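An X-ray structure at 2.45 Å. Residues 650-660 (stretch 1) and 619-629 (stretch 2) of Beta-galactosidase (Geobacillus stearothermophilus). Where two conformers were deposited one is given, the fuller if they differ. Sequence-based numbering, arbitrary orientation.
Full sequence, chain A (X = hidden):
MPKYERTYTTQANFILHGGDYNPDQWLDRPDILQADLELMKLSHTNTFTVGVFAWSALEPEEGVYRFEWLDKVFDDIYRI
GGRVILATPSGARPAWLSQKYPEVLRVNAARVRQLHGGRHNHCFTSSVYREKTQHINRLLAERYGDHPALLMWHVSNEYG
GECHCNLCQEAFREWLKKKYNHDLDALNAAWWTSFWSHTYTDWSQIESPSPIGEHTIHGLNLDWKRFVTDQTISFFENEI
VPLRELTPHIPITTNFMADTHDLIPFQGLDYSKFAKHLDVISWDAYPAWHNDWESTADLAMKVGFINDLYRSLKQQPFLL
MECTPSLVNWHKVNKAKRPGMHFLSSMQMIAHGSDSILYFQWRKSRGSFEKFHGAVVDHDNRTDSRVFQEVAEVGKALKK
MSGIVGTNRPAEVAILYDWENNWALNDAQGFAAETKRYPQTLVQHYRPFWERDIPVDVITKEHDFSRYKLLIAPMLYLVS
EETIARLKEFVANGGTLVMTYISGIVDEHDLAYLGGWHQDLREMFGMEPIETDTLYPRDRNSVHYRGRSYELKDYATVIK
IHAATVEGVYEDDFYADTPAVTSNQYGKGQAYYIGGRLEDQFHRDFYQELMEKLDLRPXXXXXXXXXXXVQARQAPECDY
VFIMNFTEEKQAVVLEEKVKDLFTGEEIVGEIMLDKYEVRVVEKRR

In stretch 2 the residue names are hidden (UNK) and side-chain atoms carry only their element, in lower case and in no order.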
# COMPACT_ATOMS: atom_id res chain seq x y z
N LYS A 650 8.94 38.15 15.48
CA LYS A 650 8.57 39.55 15.48
C LYS A 650 8.67 40.08 14.06
O LYS A 650 9.47 39.61 13.25
CB LYS A 650 9.44 40.36 16.42
CG LYS A 650 9.07 40.19 17.89
CD LYS A 650 9.92 41.08 18.80
CE LYS A 650 9.91 40.57 20.23
NZ LYS A 650 8.52 40.41 20.71
N GLN A 651 7.84 41.07 13.77
CA GLN A 651 7.66 41.46 12.39
C GLN A 651 7.33 42.95 12.24
O GLN A 651 6.29 43.43 12.68
CB GLN A 651 6.56 40.60 11.79
CG GLN A 651 6.71 40.41 10.33
CD GLN A 651 7.93 39.60 9.94
OE1 GLN A 651 8.79 40.10 9.23
NE2 GLN A 651 7.99 38.35 10.37
N ALA A 652 8.25 43.69 11.61
CA ALA A 652 8.06 45.13 11.42
C ALA A 652 7.22 45.40 10.18
O ALA A 652 7.48 44.88 9.10
CB ALA A 652 9.41 45.84 11.31
N VAL A 653 6.23 46.24 10.35
CA VAL A 653 5.22 46.45 9.34
C VAL A 653 5.12 47.97 9.22
O VAL A 653 5.40 48.66 10.19
CB VAL A 653 3.90 45.74 9.77
CG1 VAL A 653 2.68 46.61 9.58
CG2 VAL A 653 3.77 44.36 9.10
N VAL A 654 4.80 48.51 8.05
CA VAL A 654 4.74 49.97 7.93
C VAL A 654 3.50 50.43 7.16
O VAL A 654 3.30 50.05 6.00
CB VAL A 654 6.00 50.55 7.24
CG1 VAL A 654 5.94 52.07 7.21
CG2 VAL A 654 7.26 50.10 7.94
N LEU A 655 2.69 51.26 7.81
CA LEU A 655 1.52 51.88 7.21
C LEU A 655 1.88 53.28 6.71
O LEU A 655 2.45 54.06 7.47
CB LEU A 655 0.39 51.98 8.23
CG LEU A 655 -0.38 50.72 8.64
CD1 LEU A 655 -0.82 50.83 10.07
CD2 LEU A 655 -1.58 50.57 7.74
N GLU A 656 1.57 53.60 5.45
CA GLU A 656 1.89 54.92 4.90
C GLU A 656 0.78 55.93 5.18
O GLU A 656 1.05 57.09 5.48
CB GLU A 656 2.14 54.84 3.39
CG GLU A 656 3.48 54.21 3.03
CD GLU A 656 3.65 54.01 1.54
OE1 GLU A 656 2.70 54.29 0.77
OE2 GLU A 656 4.74 53.57 1.13
N GLU A 657 -0.47 55.49 5.06
CA GLU A 657 -1.62 56.32 5.39
C GLU A 657 -2.04 56.00 6.81
O GLU A 657 -1.66 54.96 7.34
CB GLU A 657 -2.77 56.08 4.40
CG GLU A 657 -2.49 56.62 3.00
CD GLU A 657 -3.64 56.41 2.04
OE1 GLU A 657 -3.88 55.24 1.65
OE2 GLU A 657 -4.32 57.40 1.68
N LYS A 658 -2.81 56.87 7.45
CA LYS A 658 -3.22 56.58 8.82
C LYS A 658 -4.58 55.88 8.88
O LYS A 658 -5.44 56.05 8.02
CB LYS A 658 -3.25 57.85 9.68
CG LYS A 658 -3.50 59.14 8.92
CD LYS A 658 -3.37 60.35 9.84
CE LYS A 658 -2.02 60.36 10.54
NZ LYS A 658 -1.78 61.63 11.27
N VAL A 659 -4.73 55.08 9.92
CA VAL A 659 -5.85 54.18 10.05
C VAL A 659 -6.19 54.09 11.52
O VAL A 659 -5.42 54.56 12.36
CB VAL A 659 -5.51 52.78 9.53
CG1 VAL A 659 -5.41 52.78 8.02
CG2 VAL A 659 -4.20 52.31 10.15
N LYS A 660 -7.33 53.48 11.84
CA LYS A 660 -7.79 53.42 13.21
C LYS A 660 -7.96 51.98 13.64
O LYS A 660 -8.64 51.20 12.97
CB LYS A 660 -9.11 54.20 13.37
CG LYS A 660 -9.01 55.70 13.02
CD LYS A 660 -9.17 55.97 11.51
CE LYS A 660 -8.73 57.37 11.10
NZ LYS A 660 -8.54 57.45 9.62
N UNK A 619 -5.70 46.73 -1.38
CA UNK A 619 -6.67 47.72 -0.95
C UNK A 619 -5.97 48.77 -0.09
O UNK A 619 -6.16 49.96 -0.26
c UNK A 619 -8.61 48.10 0.59
c UNK A 619 -7.83 47.07 -0.20
c UNK A 619 -8.72 46.31 -1.17
N UNK A 620 -5.14 48.32 0.85
CA UNK A 620 -4.27 49.25 1.55
C UNK A 620 -2.86 48.71 1.53
O UNK A 620 -2.61 47.60 2.01
c UNK A 620 -4.72 49.47 3.00
c UNK A 620 -3.80 50.37 3.83
c UNK A 620 -4.12 50.24 5.32
c UNK A 620 -3.88 51.83 3.39
N UNK A 621 -1.93 49.47 0.97
CA UNK A 621 -0.55 49.03 0.96
C UNK A 621 0.04 49.04 2.37
O UNK A 621 -0.07 50.02 3.10
c UNK A 621 2.66 50.28 0.86
c UNK A 621 4.01 49.92 0.92
c UNK A 621 0.31 49.90 0.05
c UNK A 621 3.58 48.07 -0.53
c UNK A 621 1.77 49.54 0.10
c UNK A 621 4.46 48.82 0.23
c UNK A 621 2.23 48.43 -0.58
N UNK A 622 0.64 47.93 2.76
CA UNK A 622 1.40 47.87 3.98
C UNK A 622 2.76 47.28 3.65
O UNK A 622 2.84 46.25 2.99
c UNK A 622 1.59 46.93 6.30
c UNK A 622 0.72 47.00 5.06
c UNK A 622 -0.66 47.52 5.39
N UNK A 623 3.83 47.93 4.09
CA UNK A 623 5.18 47.41 3.87
C UNK A 623 5.50 46.32 4.89
O UNK A 623 5.36 46.54 6.09
n UNK A 623 10.57 48.35 4.73
c UNK A 623 10.01 48.91 3.46
c UNK A 623 6.20 48.54 3.94
c UNK A 623 8.55 49.31 3.60
c UNK A 623 7.65 48.11 3.89
N UNK A 624 5.93 45.16 4.40
CA UNK A 624 6.18 44.01 5.28
C UNK A 624 7.07 42.95 4.61
O UNK A 624 7.26 42.96 3.40
c UNK A 624 4.04 42.82 4.60
c UNK A 624 2.92 43.27 3.99
c UNK A 624 3.50 41.41 2.99
n UNK A 624 4.38 41.65 3.94
c UNK A 624 4.85 43.38 5.72
n UNK A 624 2.59 42.37 3.01
N UNK A 625 7.59 42.04 5.43
CA UNK A 625 8.33 40.88 4.95
C UNK A 625 7.41 39.73 4.61
O UNK A 625 6.21 39.76 4.93
c UNK A 625 11.16 42.02 5.27
o UNK A 625 11.40 41.25 4.32
c UNK A 625 9.34 40.43 6.01
c UNK A 625 10.32 41.51 6.43
o UNK A 625 11.57 43.19 5.30
N UNK A 626 7.97 38.71 3.97
CA UNK A 626 7.22 37.51 3.60
C UNK A 626 6.61 36.82 4.81
O UNK A 626 7.26 36.66 5.85
n UNK A 626 9.13 37.81 -0.99
c UNK A 626 8.12 36.54 2.84
c UNK A 626 9.21 35.96 0.65
c UNK A 626 9.24 36.33 -0.82
c UNK A 626 8.35 36.96 1.40
N UNK A 627 5.35 36.40 4.69
CA UNK A 627 4.69 35.68 5.77
C UNK A 627 3.76 36.59 6.55
O UNK A 627 3.07 36.16 7.48
N UNK A 628 3.77 37.86 6.18
CA UNK A 628 2.76 38.78 6.66
C UNK A 628 1.74 38.95 5.57
O UNK A 628 2.09 39.37 4.47
c UNK A 628 3.33 40.14 7.04
c UNK A 628 4.22 40.01 8.22
c UNK A 628 2.20 41.13 7.33
N UNK A 629 0.50 38.61 5.87
CA UNK A 629 -0.57 38.70 4.90
C UNK A 629 -1.43 39.90 5.21
O UNK A 629 -1.85 40.10 6.35
o UNK A 629 -2.51 37.51 4.04
c UNK A 629 -1.41 37.41 4.91
O HOH W 1 8.92 46.59 7.12
O HOH W 2 7.40 42.49 8.21

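Position 619 carries three carbons, one bearing the other two, and none comes near stretch 1. A fork directly at CB identifies Val 619.

Position 620 has four carbons forked at the second, and they reach Leu 655, Glu 657 and Val 659; this is Leu 620. It points toward stretch 1, where its CD2 lies 3.5 Å from Leu 655 CD2 and 3.9 Å from Val 659 CG1, so it bridges residues before and after the corner at Glu 656 and Glu 657.

At 621 a single carbon leads to a ring of six carbons with no hydroxyl, and the ring meets Glu 656, which makes it Phe 621. Its CA-to-CB bond points sideways, but the ring comes nearer, and CE2 lies 3.7 Å from Glu 656 OE2 in an oblique approach.

Position 622 again shows three carbons branched at CB, meeting Val 653 and Leu 655. The shape alone would also suit threonine, but the elements are all carbon and the surroundings apolar: this is Val 622, with CG1 3.5 Å from Val 653 CG1 and CG2 4.0 Å from Leu 655 CD2.

The side chain at 623 is four carbons in a row ending in nitrogen, and its base meets Val 654, hence Lys 623. Its CB lies 3.9 Å from Val 654 CB on the same face of the sheet, while its end leads away.

Position 624 holds one carbon, which meets Val 653, and a five-membered ring of three carbons and two nitrogens, which is His 624. Its CB packs 3.7 Å from Val 653 CG2, and its ND1 donates to the backbone O of position 625 at 2.8 Å.

At 625, three carbons, the first meeting Gln 651, end in two oxygens, one carbon more than aspartate: Glu 625. Its CB lies 3.3 Å from Gln 651 OE1, and its carboxylate leads away.

Position 626 has four carbons in a row and a terminal nitrogen, pointing away from stretch 1: Lys 626.

Position 627 has no side-chain atoms. At phi 102° and psi -4°, a CB would jam against the preceding carbonyl O, in keeping with Gly 627 in a type II turn.

Position 628 has three carbons branched at CB that meet Gln 651 and Val 653. Val 628 places CG2 3.3 Å from Gln 651 CG and CG1 4.0 Å from Val 653 CG2.

Position 629, one carbon and one oxygen, out of reach, is Ser 629.

The contact centres on an antiparallel pair: Lys 623 N donates to Val 654 O (2.9 Å), and Val 654 N to Lys 623 O (2.8 Å). On the face that carries Leu 655 and Val 622, these two side chains pack together, Leu 655 also meets Leu 620, and Val 653 adds contacts to Val 622 and Val 628. Towards the turn, a water takes over, accepting from Glu 625 N (2.8 Å) and donating to Gln 651 OE1 (2.9 Å) and Ala 652 O (2.6 Å).

Stretch 2, residues 619-629: VLFVKHEKGVS
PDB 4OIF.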